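Long-range contacts in lectin (Cicer arietinum, PDB 4YEH), which binds a magnesium ion at the centre of a four-bladed hemopexin-type beta-propeller and probably takes part in metal ion transport: residues 4-9 and 170-175; 21-26 and 40-45; 61-66 and 118-123; 70-75 and 83-88. All coordinates share one frame; numbering follows the deposited sequence.

Interaction 1 (4-9 and 170-175); sequences NAAFRS and MDSAFA. With MG (magnesium ion), chain C.
Asn4 and Asp171 meet at a magnesium ion. Asn4 OD1 and the backbone O of Asp171 each lie 2.6 Å from the metal. The backbone O of Asp62 and that of Asp118 complete the four protein ligands. The Asn4 side chain leaves the backbone away from 170-175, and with CG anti to the backbone N (chi1 -150°) its amide end comes back to the metal.

Beyond the ion the strands run the same way. The axes of the short strand segments approach to 5.0 Å and lie 6° apart. Not paired as a sheet, they share water 1, which accepts from Ala6 N at 3.1 Å and from Ala173 N at 3.3 Å. Ala6 CB packs on Phe174 CB at 3.7 Å, oblique to the ring. Arg8 lies along Ala175, with CD 3.2 Å from Ala175 O. Ala175 CB lies over one face of the guanidinium, whose NH1 bonds to Ser176 O.

Each strand hydrogen-bonds to its own sheet, at Phe18 and Phe185, through a classic beta bulge. Metal, shared water and this packing join the first and last blades. Asn4 O and Asp171 O lie 2.8 Å apart, two acceptors whose repulsion the nearby cation probably eases.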
loop_
_atom_site.group_PDB
_atom_site.type_symbol
_atom_site.label_atom_id
_atom_site.label_comp_id
_atom_site.label_asym_id
_atom_site.label_seq_id
_atom_site.Cartn_x
_atom_site.Cartn_y
_atom_site.Cartn_z
ATOM N N ASN A 4 -0.060 -13.956 12.648
ATOM C CA ASN A 4 -0.143 -12.545 12.457
ATOM C C ASN A 4 -1.587 -12.118 12.189
ATOM O O ASN A 4 -1.979 -10.996 12.498
ATOM C CB ASN A 4 0.757 -12.129 11.300
ATOM C CG ASN A 4 1.284 -10.721 11.480
ATOM O OD1 ASN A 4 0.935 -10.095 12.468
ATOM N ND2 ASN A 4 2.110 -10.208 10.533
ATOM N N ALA A 5 -2.384 -13.037 11.646
ATOM C CA ALA A 5 -3.731 -12.703 11.234
ATOM C C ALA A 5 -4.483 -13.978 11.008
ATOM O O ALA A 5 -3.955 -14.950 10.411
ATOM C CB ALA A 5 -3.720 -11.889 9.966
ATOM N N ALA A 6 -5.718 -13.975 11.501
ATOM C CA ALA A 6 -6.665 -15.031 11.236
ATOM C C ALA A 6 -8.062 -14.479 11.116
ATOM O O ALA A 6 -8.366 -13.368 11.561
ATOM C CB ALA A 6 -6.590 -16.100 12.288
ATOM N N PHE A 7 -8.886 -15.262 10.422
ATOM C CA PHE A 7 -10.293 -15.022 10.340
ATOM C C PHE A 7 -10.937 -16.415 10.280
ATOM O O PHE A 7 -10.343 -17.334 9.748
ATOM C CB PHE A 7 -10.660 -14.106 9.171
ATOM C CG PHE A 7 -10.467 -14.708 7.802
ATOM C CD1 PHE A 7 -9.527 -14.160 6.917
ATOM C CD2 PHE A 7 -11.258 -15.784 7.363
ATOM C CE1 PHE A 7 -9.359 -14.684 5.659
ATOM C CE2 PHE A 7 -11.086 -16.319 6.080
ATOM C CZ PHE A 7 -10.141 -15.765 5.231
ATOM N N ARG A 8 -12.137 -16.567 10.830
ATOM C CA ARG A 8 -12.871 -17.837 10.820
ATOM C C ARG A 8 -13.457 -18.134 9.440
ATOM O O ARG A 8 -13.927 -17.204 8.753
ATOM C CB ARG A 8 -14.013 -17.746 11.818
ATOM C CG ARG A 8 -14.866 -18.987 11.955
ATOM C CD ARG A 8 -15.894 -18.778 13.042
ATOM N NE ARG A 8 -16.675 -17.571 12.782
ATOM C CZ ARG A 8 -17.623 -17.100 13.575
ATOM N NH1 ARG A 8 -17.949 -17.753 14.685
ATOM N NH2 ARG A 8 -18.284 -15.997 13.210
ATOM N N SER A 9 -13.423 -19.419 9.026
ATOM C CA SER A 9 -13.919 -19.762 7.709
ATOM C C SER A 9 -15.397 -20.049 7.757
ATOM O O SER A 9 -15.961 -20.252 8.846
ATOM C CB SER A 9 -13.112 -20.892 7.041
ATOM O OG SER A 9 -13.677 -21.243 5.774
ATOM N N MET A 170 -2.424 -8.138 21.298
ATOM C CA MET A 170 -2.572 -9.392 20.589
ATOM C C MET A 170 -2.132 -9.285 19.158
ATOM O O MET A 170 -2.510 -8.330 18.466
ATOM C CB MET A 170 -3.992 -9.879 20.637
ATOM C CG MET A 170 -4.353 -10.179 22.047
ATOM S SD MET A 170 -5.954 -9.518 22.451
ATOM C CE MET A 170 -5.735 -9.256 24.210
ATOM N N ASP A 171 -1.379 -10.308 18.748
ATOM C CA ASP A 171 -0.708 -10.426 17.492
ATOM C C ASP A 171 -1.673 -10.928 16.396
ATOM O O ASP A 171 -1.564 -10.590 15.198
ATOM C CB ASP A 171 0.442 -11.454 17.687
ATOM C CG ASP A 171 1.799 -10.828 18.179
ATOM O OD1 ASP A 171 2.823 -11.604 18.234
ATOM O OD2 ASP A 171 1.890 -9.589 18.443
ATOM N N SER A 172 -2.589 -11.775 16.814
ATOM C CA SER A 172 -3.516 -12.418 15.902
ATOM C C SER A 172 -4.771 -12.873 16.668
ATOM O O SER A 172 -4.694 -13.070 17.862
ATOM C CB SER A 172 -2.817 -13.562 15.198
ATOM O OG SER A 172 -3.716 -14.577 14.719
ATOM N N ALA A 173 -5.927 -12.964 16.005
ATOM C CA ALA A 173 -7.168 -13.514 16.631
ATOM C C ALA A 173 -8.129 -14.099 15.625
ATOM O O ALA A 173 -8.085 -13.748 14.474
ATOM C CB ALA A 173 -7.909 -12.468 17.445
ATOM N N PHE A 174 -8.962 -15.033 16.076
ATOM C CA PHE A 174 -10.136 -15.430 15.330
ATOM C C PHE A 174 -11.266 -15.983 16.270
ATOM O O PHE A 174 -10.977 -16.462 17.359
ATOM C CB PHE A 174 -9.745 -16.311 14.121
ATOM C CG PHE A 174 -9.438 -17.765 14.455
ATOM C CD1 PHE A 174 -8.175 -18.156 14.897
ATOM C CD2 PHE A 174 -10.409 -18.759 14.271
ATOM C CE1 PHE A 174 -7.913 -19.487 15.197
ATOM C CE2 PHE A 174 -10.150 -20.090 14.573
ATOM C CZ PHE A 174 -8.889 -20.455 15.023
ATOM N N ALA A 175 -12.536 -15.822 15.893
ATOM C CA ALA A 175 -13.671 -16.440 16.618
ATOM C C ALA A 175 -13.824 -17.912 16.247
ATOM O O ALA A 175 -13.554 -18.304 15.102
ATOM C CB ALA A 175 -14.992 -15.701 16.336
HETATM MG MG MG C . -1.009 -8.731 13.520
HETATM O O HOH W 1 -6.704 -11.558 13.167
#

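Interaction 2 (21-26 and 40-45); sequences DKYVLL and GPSFVR
Tyr23 and Ser42 form an antiparallel hydrogen-bonded pair. Tyr23 N donates to Ser42 O and Ser42 N donates to Tyr23 O, both at 2.9 Å. Lys22 and Phe43 are the next pair, of the non-hydrogen-bonded kind. Pro41 follows a cis peptide bond, and the chain turns a corner there. At the other end 40-45 leaves the sheet for a helix. Phe43 is its N-cap residue, and Val44 N in the first turn donates to Asp21 O in a nearly straight bond (3.3 Å, 170°). Water 2 also donates to Asp21 O and accepts from Arg45 N.

Asp21 OD1 meets both the edge of the Phe43 ring and Arg45, whose NH1 lies over one face of that ring, toward the rim. OD1 is 3.2 Å from CE1 of Phe43, with carboxylate and ring planes nearly perpendicular (83°). It forms a salt bridge with Arg45 NH2 at 3.0 Å. The nitrogen comes from the anti side of the carboxylate, tilted out of its plane. Arg45 bends at chi3 (78°), which turns its guanidinium back to Asp21. NH2 also donates to Gly57 O.

The extended Lys22 chain passes over the other face of the ring, with CE 3.7 Å from Phe43 CE1. On the face that carries Tyr23 and Ser42, the edge of the Tyr23 ring meets Phe43 O, and Val44 CG2 approaches Tyr23 CD1. Val24 CG1 packs on Pro41 CB at 3.5 Å.

This is the outer part of a propeller blade, where the last strand pairs with the third and passes into a short helix, as in hemopexin-type repeats.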
loop_
_atom_site.group_PDB
_atom_site.type_symbol
_atom_site.label_atom_id
_atom_site.label_comp_id
_atom_site.label_asym_id
_atom_site.label_seq_id
_atom_site.Cartn_x
_atom_site.Cartn_y
_atom_site.Cartn_z
ATOM N N ASP A 21 4.445 -13.640 5.050
ATOM C CA ASP A 21 3.769 -13.386 3.775
ATOM C C ASP A 21 3.106 -14.696 3.293
ATOM O O ASP A 21 2.859 -14.905 2.084
ATOM C CB ASP A 21 4.797 -12.948 2.729
ATOM C CG ASP A 21 5.873 -14.068 2.464
ATOM O OD1 ASP A 21 6.627 -13.966 1.461
ATOM O OD2 ASP A 21 5.937 -15.015 3.313
ATOM N N LYS A 22 2.863 -15.600 4.247
ATOM C CA LYS A 22 2.325 -16.976 3.976
ATOM C C LYS A 22 0.980 -17.247 4.681
ATOM O O LYS A 22 0.537 -16.517 5.563
ATOM C CB LYS A 22 3.323 -18.099 4.349
ATOM C CG LYS A 22 4.551 -18.202 3.454
ATOM C CD LYS A 22 5.267 -19.526 3.564
ATOM C CE LYS A 22 6.727 -19.384 3.119
ATOM N NZ LYS A 22 7.589 -20.660 3.241
ATOM N N TYR A 23 0.308 -18.292 4.232
ATOM C CA TYR A 23 -0.907 -18.666 4.897
ATOM C C TYR A 23 -0.999 -20.168 4.986
ATOM O O TYR A 23 -0.266 -20.899 4.296
ATOM C CB TYR A 23 -2.153 -18.048 4.213
ATOM C CG TYR A 23 -2.634 -18.689 2.971
ATOM C CD1 TYR A 23 -1.985 -18.443 1.719
ATOM C CD2 TYR A 23 -3.750 -19.541 3.005
ATOM C CE1 TYR A 23 -2.439 -19.024 0.549
ATOM C CE2 TYR A 23 -4.258 -20.148 1.821
ATOM C CZ TYR A 23 -3.609 -19.871 0.610
ATOM O OH TYR A 23 -4.044 -20.486 -0.511
ATOM N N VAL A 24 -1.882 -20.605 5.888
ATOM C CA VAL A 24 -2.337 -21.972 5.975
ATOM C C VAL A 24 -3.865 -22.037 6.168
ATOM O O VAL A 24 -4.467 -21.092 6.667
ATOM C CB VAL A 24 -1.642 -22.770 7.069
ATOM C CG1 VAL A 24 -0.359 -23.355 6.556
ATOM C CG2 VAL A 24 -1.454 -21.964 8.323
ATOM N N LEU A 25 -4.477 -23.134 5.709
ATOM C CA LEU A 25 -5.852 -23.460 6.034
ATOM C C LEU A 25 -5.724 -24.660 6.930
ATOM O O LEU A 25 -4.762 -25.468 6.825
ATOM C CB LEU A 25 -6.653 -23.767 4.769
ATOM C CG LEU A 25 -8.104 -24.234 4.837
ATOM C CD1 LEU A 25 -9.030 -23.372 5.716
ATOM C CD2 LEU A 25 -8.616 -24.508 3.425
ATOM N N LEU A 26 -6.678 -24.752 7.839
ATOM C CA LEU A 26 -6.574 -25.599 8.979
ATOM C C LEU A 26 -7.931 -26.017 9.520
ATOM O O LEU A 26 -8.794 -25.175 9.648
ATOM C CB LEU A 26 -5.765 -24.836 10.015
ATOM C CG LEU A 26 -5.762 -25.247 11.456
ATOM C CD1 LEU A 26 -4.801 -26.374 11.792
ATOM C CD2 LEU A 26 -5.364 -23.997 12.183
ATOM N N GLY A 40 -1.625 -25.772 2.452
ATOM C CA GLY A 40 -0.430 -25.014 2.673
ATOM C C GLY A 40 0.462 -25.694 3.640
ATOM O O GLY A 40 0.211 -26.836 3.989
ATOM N N PRO A 41 1.480 -24.984 4.138
ATOM C CA PRO A 41 1.709 -23.526 4.057
ATOM C C PRO A 41 2.153 -22.997 2.718
ATOM O O PRO A 41 3.245 -23.381 2.217
ATOM C CB PRO A 41 2.815 -23.263 5.105
ATOM C CG PRO A 41 3.461 -24.559 5.350
ATOM C CD PRO A 41 2.610 -25.683 4.782
ATOM N N SER A 42 1.327 -22.113 2.157
ATOM C CA SER A 42 1.560 -21.514 0.825
ATOM C C SER A 42 1.848 -19.985 0.845
ATOM O O SER A 42 1.602 -19.293 1.850
ATOM C CB SER A 42 0.400 -21.930 -0.096
ATOM O OG SER A 42 0.211 -21.033 -1.164
ATOM N N PHE A 43 2.390 -19.444 -0.243
ATOM C CA PHE A 43 2.440 -17.963 -0.386
ATOM C C PHE A 43 1.037 -17.345 -0.660
ATOM O O PHE A 43 0.203 -17.989 -1.324
ATOM C CB PHE A 43 3.423 -17.552 -1.473
ATOM C CG PHE A 43 4.859 -17.669 -1.049
ATOM C CD1 PHE A 43 5.389 -16.805 -0.086
ATOM C CD2 PHE A 43 5.675 -18.683 -1.586
ATOM C CE1 PHE A 43 6.701 -16.937 0.340
ATOM C CE2 PHE A 43 6.988 -18.821 -1.182
ATOM C CZ PHE A 43 7.513 -17.942 -0.206
ATOM N N VAL A 44 0.794 -16.131 -0.132
ATOM C CA VAL A 44 -0.456 -15.417 -0.401
ATOM C C VAL A 44 -0.608 -15.132 -1.907
ATOM O O VAL A 44 -1.705 -15.297 -2.463
ATOM C CB VAL A 44 -0.617 -14.120 0.469
ATOM C CG1 VAL A 44 -1.672 -13.197 -0.106
ATOM C CG2 VAL A 44 -0.956 -14.506 1.909
ATOM N N ARG A 45 0.498 -14.752 -2.561
ATOM C CA ARG A 45 0.438 -14.442 -3.991
ATOM C C ARG A 45 -0.024 -15.671 -4.807
ATOM O O ARG A 45 -0.831 -15.486 -5.712
ATOM C CB ARG A 45 1.747 -13.816 -4.492
ATOM C CG ARG A 45 2.971 -14.686 -4.267
ATOM C CD ARG A 45 4.257 -13.892 -4.338
ATOM N NE ARG A 45 4.477 -13.149 -3.102
ATOM C CZ ARG A 45 5.379 -13.465 -2.176
ATOM N NH1 ARG A 45 6.162 -14.550 -2.327
ATOM N NH2 ARG A 45 5.500 -12.730 -1.084
HETATM O O HOH W 2 2.455 -13.975 -0.451
#

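Interaction 3 (61-66 and 118-123); sequences IDCSFD and DAAFRS. With MG (magnesium ion), chain C.
Cys63 lays its sulfur against the backbone of Ala119, with SG 3.4 Å from Ala119 C. SG is anti to the backbone N (chi1 -175°), which carries it across the gap between the strands. It also lies 3.9 Å from Ala120 CB.

The Ala120 methyl points at 61-66 and is met from the other end by Phe65. Phe65 CD2 lies 3.6 Å from Ala120 CB, and the ring is oblique to the methyl. Phe65 sets out toward 118-123, but with chi1 at 59° CG falls between the backbone N and the carbonyl carbon. The end of the ring then leads away, toward Phe73, Val129 and Leu131.

The Arg122 chain bends so that CD comes within 3.2 Å of Asp66 O, which lies near the guanidinium plane at an edge. The charged end is held elsewhere: NE donates to Thr67 O and NH1 to Gly126 O. The Asp66 carboxylate does not touch it.

At the other end the magnesium ion is bound by two backbone oxygens, Asp62 O at 2.3 Å and Asp118 O at 2.4 Å. Both carboxylates point elsewhere. Asp62 OD2 accepts from Glu77 N and Asp118 OD1 from Gly134 N, which ties the residues that present the carbonyls to the turns at Glu77 and Gly134. Asn4 and Asp171 supply the remaining protein ligands.

The axes of the short strand segments approach to 5.4 Å and lie 3° apart, and each strand pairs within its own sheet. They are innermost strands of adjacent blades, lining the central channel of a hemopexin-type propeller and its axial metal site.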
loop_
_atom_site.group_PDB
_atom_site.type_symbol
_atom_site.label_atom_id
_atom_site.label_comp_id
_atom_site.label_asym_id
_atom_site.label_seq_id
_atom_site.Cartn_x
_atom_site.Cartn_y
_atom_site.Cartn_z
ATOM N N ILE A 61 -0.462 -10.684 5.287
ATOM C CA ILE A 61 -1.616 -10.010 5.865
ATOM C C ILE A 61 -1.500 -9.931 7.426
ATOM O O ILE A 61 -1.284 -10.982 8.085
ATOM C CB ILE A 61 -2.891 -10.720 5.437
ATOM C CG1 ILE A 61 -3.170 -10.331 4.008
ATOM C CG2 ILE A 61 -4.038 -10.221 6.269
ATOM C CD1 ILE A 61 -2.663 -11.314 3.006
ATOM N N ASP A 62 -1.615 -8.728 7.989
ATOM C CA ASP A 62 -1.269 -8.556 9.409
ATOM C C ASP A 62 -2.467 -8.564 10.393
ATOM O O ASP A 62 -2.308 -8.620 11.609
ATOM C CB ASP A 62 -0.259 -7.390 9.622
ATOM C CG ASP A 62 -0.840 -6.060 9.303
ATOM O OD1 ASP A 62 -2.077 -5.933 9.454
ATOM O OD2 ASP A 62 -0.090 -5.115 8.982
ATOM N N CYS A 63 -3.659 -8.528 9.844
ATOM C CA CYS A 63 -4.913 -8.554 10.572
ATOM C C CYS A 63 -6.027 -8.929 9.570
ATOM O O CYS A 63 -6.039 -8.447 8.401
ATOM C CB CYS A 63 -5.164 -7.180 11.159
ATOM S SG CYS A 63 -6.610 -7.036 12.209
ATOM N N SER A 64 -6.958 -9.758 10.016
ATOM C CA SER A 64 -8.167 -10.024 9.263
ATOM C C SER A 64 -9.412 -10.437 10.161
ATOM O O SER A 64 -9.270 -10.690 11.338
ATOM C CB SER A 64 -7.872 -11.050 8.145
ATOM O OG SER A 64 -7.210 -12.213 8.672
ATOM N N PHE A 65 -10.616 -10.442 9.593
ATOM C CA PHE A 65 -11.785 -10.923 10.284
ATOM C C PHE A 65 -12.906 -11.432 9.386
ATOM O O PHE A 65 -13.102 -11.017 8.223
ATOM C CB PHE A 65 -12.272 -9.946 11.376
ATOM C CG PHE A 65 -12.619 -8.567 10.870
ATOM C CD1 PHE A 65 -13.932 -8.244 10.601
ATOM C CD2 PHE A 65 -11.657 -7.610 10.717
ATOM C CE1 PHE A 65 -14.269 -7.022 10.131
ATOM C CE2 PHE A 65 -11.993 -6.365 10.297
ATOM C CZ PHE A 65 -13.309 -6.075 9.996
ATOM N N ASP A 66 -13.637 -12.395 9.920
ATOM C CA ASP A 66 -14.787 -12.934 9.191
ATOM C C ASP A 66 -15.853 -11.831 9.224
ATOM O O ASP A 66 -15.948 -11.085 10.222
ATOM C CB ASP A 66 -15.321 -14.205 9.863
ATOM C CG ASP A 66 -16.484 -14.842 9.050
ATOM O OD1 ASP A 66 -16.258 -15.223 7.847
ATOM O OD2 ASP A 66 -17.611 -15.007 9.629
ATOM N N ASP A 118 -3.657 -4.604 14.905
ATOM C CA ASP A 118 -2.955 -5.801 15.355
ATOM C C ASP A 118 -3.690 -7.090 15.010
ATOM O O ASP A 118 -3.167 -7.965 14.323
ATOM C CB ASP A 118 -2.740 -5.671 16.868
ATOM C CG ASP A 118 -1.559 -4.796 17.217
ATOM O OD1 ASP A 118 -1.415 -4.542 18.419
ATOM O OD2 ASP A 118 -0.792 -4.357 16.303
ATOM N N ALA A 119 -4.921 -7.184 15.453
ATOM C CA ALA A 119 -5.779 -8.388 15.259
ATOM C C ALA A 119 -7.277 -8.059 15.405
ATOM O O ALA A 119 -7.662 -6.948 15.845
ATOM C CB ALA A 119 -5.388 -9.513 16.258
ATOM N N ALA A 120 -8.109 -9.050 15.067
ATOM C CA ALA A 120 -9.554 -8.864 15.081
ATOM C C ALA A 120 -10.288 -10.198 14.994
ATOM O O ALA A 120 -9.816 -11.133 14.290
ATOM C CB ALA A 120 -9.975 -7.945 13.932
ATOM N N PHE A 121 -11.473 -10.269 15.639
ATOM C CA PHE A 121 -12.385 -11.432 15.555
ATOM C C PHE A 121 -13.900 -11.045 15.423
ATOM O O PHE A 121 -14.371 -10.012 15.974
ATOM C CB PHE A 121 -12.137 -12.423 16.724
ATOM C CG PHE A 121 -12.687 -11.963 18.058
ATOM C CD1 PHE A 121 -11.971 -11.100 18.871
ATOM C CD2 PHE A 121 -13.937 -12.370 18.494
ATOM C CE1 PHE A 121 -12.497 -10.673 20.117
ATOM C CE2 PHE A 121 -14.465 -11.967 19.711
ATOM C CZ PHE A 121 -13.760 -11.108 20.534
ATOM N N ARG A 122 -14.643 -11.834 14.645
ATOM C CA ARG A 122 -16.073 -11.637 14.496
ATOM C C ARG A 122 -16.924 -11.930 15.763
ATOM O O ARG A 122 -16.919 -13.084 16.282
ATOM C CB ARG A 122 -16.606 -12.578 13.422
ATOM C CG ARG A 122 -18.099 -12.390 13.169
ATOM C CD ARG A 122 -18.313 -11.090 12.442
ATOM N NE ARG A 122 -19.533 -11.178 11.623
ATOM C CZ ARG A 122 -20.768 -10.883 12.032
ATOM N NH1 ARG A 122 -21.006 -10.477 13.244
ATOM N NH2 ARG A 122 -21.757 -10.962 11.210
ATOM N N SER A 123 -17.710 -10.927 16.187
ATOM C CA SER A 123 -18.628 -11.082 17.322
ATOM C C SER A 123 -19.806 -11.883 16.915
ATOM O O SER A 123 -20.135 -11.942 15.751
ATOM C CB SER A 123 -19.133 -9.721 17.858
ATOM O OG SER A 123 -19.769 -9.875 19.134
HETATM MG MG MG C . -1.009 -8.731 13.520
#

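Interaction 4 (70-75 and 83-88); sequences NEAFIF and IDYAPH
Tyr85 turns the face of its ring to the backbone of Asn70, whose C and O lie over it. Its CE1 is 3.5 Å from Glu71 N. The ring continues obliquely under Ala72, whose CB lies 3.8 Å from Tyr85 CD1. With chi1 at 53° CG stands between the backbone N and the carbonyl carbon, and the ring is folded back toward 70-75. Phe7 and Tyr16 also meet this ring.

The amide of Asn70 slants across the ring of Pro87, with OD1 3.0 Å from CG of Pro87. OD1 also bonds to Ser10 OG. Water 3 donates to Asp84 OD1 and lies doubtfully close to Asn70 ND2. The other oxygen of Asp84, OD2, lies very close to Ala86 N. This fits an Asx turn, though the short distance makes its detail doubtful.

Ile74 and Ile83 cross at about a right angle, with Ile74 CG1 3.7 Å from Ile83 CG2. Glu71 runs past Ile83 O with its CG and ends in a salt bridge to Arg82.

The backbones are tied at Ala72 and Ile83. Ala72 N donates to Ile83 O and Ile83 N to Ala72 O, both at 3.0 Å. A weak bond from Tyr85 N to Asn70 O follows.

The contact is the open end of an antiparallel beta hairpin, made by the second and third strands of a four-stranded propeller blade.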
loop_
_atom_site.group_PDB
_atom_site.type_symbol
_atom_site.label_atom_id
_atom_site.label_comp_id
_atom_site.label_asym_id
_atom_site.label_seq_id
_atom_site.Cartn_x
_atom_site.Cartn_y
_atom_site.Cartn_z
ATOM N N ASN A 70 -18.910 -16.006 2.561
ATOM C CA ASN A 70 -17.479 -16.256 2.285
ATOM C C ASN A 70 -16.727 -14.992 2.077
ATOM O O ASN A 70 -16.178 -14.836 0.998
ATOM C CB ASN A 70 -17.315 -17.011 0.979
ATOM C CG ASN A 70 -17.925 -18.364 1.008
ATOM O OD1 ASN A 70 -17.874 -19.063 2.034
ATOM N ND2 ASN A 70 -18.503 -18.753 -0.115
ATOM N N GLU A 71 -16.705 -14.108 3.059
ATOM C CA GLU A 71 -16.161 -12.772 2.920
ATOM C C GLU A 71 -15.390 -12.423 4.168
ATOM O O GLU A 71 -15.743 -12.872 5.248
ATOM C CB GLU A 71 -17.252 -11.680 2.643
ATOM C CG GLU A 71 -17.361 -11.294 1.162
ATOM C CD GLU A 71 -18.652 -10.528 0.789
ATOM O OE1 GLU A 71 -18.863 -9.370 1.219
ATOM O OE2 GLU A 71 -19.479 -11.080 0.056
ATOM N N ALA A 72 -14.339 -11.643 3.994
ATOM C CA ALA A 72 -13.430 -11.279 5.098
ATOM C C ALA A 72 -12.610 -10.031 4.737
ATOM O O ALA A 72 -12.251 -9.842 3.605
ATOM C CB ALA A 72 -12.509 -12.463 5.503
ATOM N N PHE A 73 -12.385 -9.196 5.724
ATOM C CA PHE A 73 -11.534 -7.996 5.629
ATOM C C PHE A 73 -10.100 -8.399 5.960
ATOM O O PHE A 73 -9.846 -9.230 6.853
ATOM C CB PHE A 73 -12.023 -6.909 6.597
ATOM C CG PHE A 73 -13.156 -6.039 6.039
ATOM C CD1 PHE A 73 -12.903 -5.086 5.046
ATOM C CD2 PHE A 73 -14.437 -6.127 6.527
ATOM C CE1 PHE A 73 -13.913 -4.275 4.553
ATOM C CE2 PHE A 73 -15.441 -5.283 6.048
ATOM C CZ PHE A 73 -15.181 -4.355 5.052
ATOM N N ILE A 74 -9.175 -7.852 5.188
ATOM C CA ILE A 74 -7.773 -8.149 5.297
ATOM C C ILE A 74 -7.001 -6.822 5.189
ATOM O O ILE A 74 -7.388 -5.888 4.442
ATOM C CB ILE A 74 -7.313 -9.121 4.206
ATOM C CG1 ILE A 74 -7.784 -8.624 2.870
ATOM C CG2 ILE A 74 -7.828 -10.552 4.463
ATOM C CD1 ILE A 74 -6.770 -7.935 2.002
ATOM N N PHE A 75 -5.907 -6.765 5.943
ATOM C CA PHE A 75 -5.190 -5.550 6.259
ATOM C C PHE A 75 -3.689 -5.777 6.120
ATOM O O PHE A 75 -3.171 -6.868 6.267
ATOM C CB PHE A 75 -5.432 -5.208 7.750
ATOM C CG PHE A 75 -6.816 -4.712 8.080
ATOM C CD1 PHE A 75 -7.067 -3.337 8.181
ATOM C CD2 PHE A 75 -7.841 -5.601 8.361
ATOM C CE1 PHE A 75 -8.318 -2.855 8.513
ATOM C CE2 PHE A 75 -9.115 -5.112 8.717
ATOM C CZ PHE A 75 -9.355 -3.725 8.760
ATOM N N ILE A 83 -12.411 -8.958 0.696
ATOM C CA ILE A 83 -12.292 -9.945 -0.329
ATOM C C ILE A 83 -13.298 -11.062 -0.070
ATOM O O ILE A 83 -13.858 -11.197 1.017
ATOM C CB ILE A 83 -10.819 -10.504 -0.359
ATOM C CG1 ILE A 83 -10.589 -11.621 0.689
ATOM C CG2 ILE A 83 -9.762 -9.349 -0.232
ATOM C CD1 ILE A 83 -9.497 -12.622 0.203
ATOM N N ASP A 84 -13.580 -11.828 -1.109
ATOM C CA ASP A 84 -14.275 -13.087 -0.935
ATOM C C ASP A 84 -13.143 -14.113 -1.037
ATOM O O ASP A 84 -12.450 -14.172 -2.046
ATOM C CB ASP A 84 -15.281 -13.321 -2.065
ATOM C CG ASP A 84 -15.763 -14.750 -2.117
ATOM O OD1 ASP A 84 -16.974 -14.979 -2.371
ATOM O OD2 ASP A 84 -14.940 -15.669 -1.908
ATOM N N TYR A 85 -12.958 -14.916 0.018
ATOM C CA TYR A 85 -11.861 -15.878 -0.018
ATOM C C TYR A 85 -12.134 -17.212 -0.764
ATOM O O TYR A 85 -11.189 -18.032 -0.904
ATOM C CB TYR A 85 -11.307 -16.117 1.349
ATOM C CG TYR A 85 -12.344 -16.493 2.373
ATOM C CD1 TYR A 85 -12.906 -15.506 3.188
ATOM C CD2 TYR A 85 -12.746 -17.786 2.559
ATOM C CE1 TYR A 85 -13.841 -15.829 4.139
ATOM C CE2 TYR A 85 -13.676 -18.091 3.528
ATOM C CZ TYR A 85 -14.219 -17.120 4.304
ATOM O OH TYR A 85 -15.156 -17.411 5.273
ATOM N N ALA A 86 -13.374 -17.406 -1.231
ATOM C CA ALA A 86 -13.770 -18.571 -2.052
ATOM C C ALA A 86 -13.271 -19.929 -1.478
ATOM O O ALA A 86 -12.309 -20.514 -1.998
ATOM C CB ALA A 86 -13.318 -18.418 -3.496
ATOM N N PRO A 87 -13.905 -20.397 -0.389
ATOM C CA PRO A 87 -13.433 -21.588 0.271
ATOM C C PRO A 87 -13.295 -22.753 -0.667
ATOM O O PRO A 87 -14.307 -23.216 -1.208
ATOM C CB PRO A 87 -14.474 -21.847 1.373
ATOM C CG PRO A 87 -15.492 -20.784 1.242
ATOM C CD PRO A 87 -14.866 -19.669 0.441
ATOM N N HIS A 88 -12.036 -23.199 -0.836
ATOM C CA HIS A 88 -11.657 -24.387 -1.605
ATOM C C HIS A 88 -11.901 -24.169 -3.069
ATOM O O HIS A 88 -12.568 -24.992 -3.700
ATOM C CB HIS A 88 -12.423 -25.643 -1.147
ATOM C CG HIS A 88 -12.232 -25.958 0.298
ATOM N ND1 HIS A 88 -11.353 -26.926 0.735
ATOM C CD2 HIS A 88 -12.792 -25.417 1.412
ATOM C CE1 HIS A 88 -11.391 -26.976 2.060
ATOM N NE2 HIS A 88 -12.257 -26.074 2.497
HETATM O O HOH W 3 -17.518 -17.945 -2.286
#

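Overall arrangement
Interactions 1 and 3 share the magnesium ion, and their centres are only 5 Å apart near the centre of the chain. Together they bring the four innermost strands of the propeller to one axis. Interaction 4 lies about 12 Å from interaction 3, between centres, in the same blade: strand 63-66 pairs with strand 71-76. It also reaches interaction 1, where Phe7 CE2 comes 3.4 Å from Tyr85 CE1. Interaction 2 belongs to the blade that contains 4-9, and its centre is 14 Å from that of interaction 1. Interaction 2 touches interaction 3 where Val44 CG1 lies 3.8 Å from Ile61 CD1. The Asp21 side chain is about 13 Å from the metal.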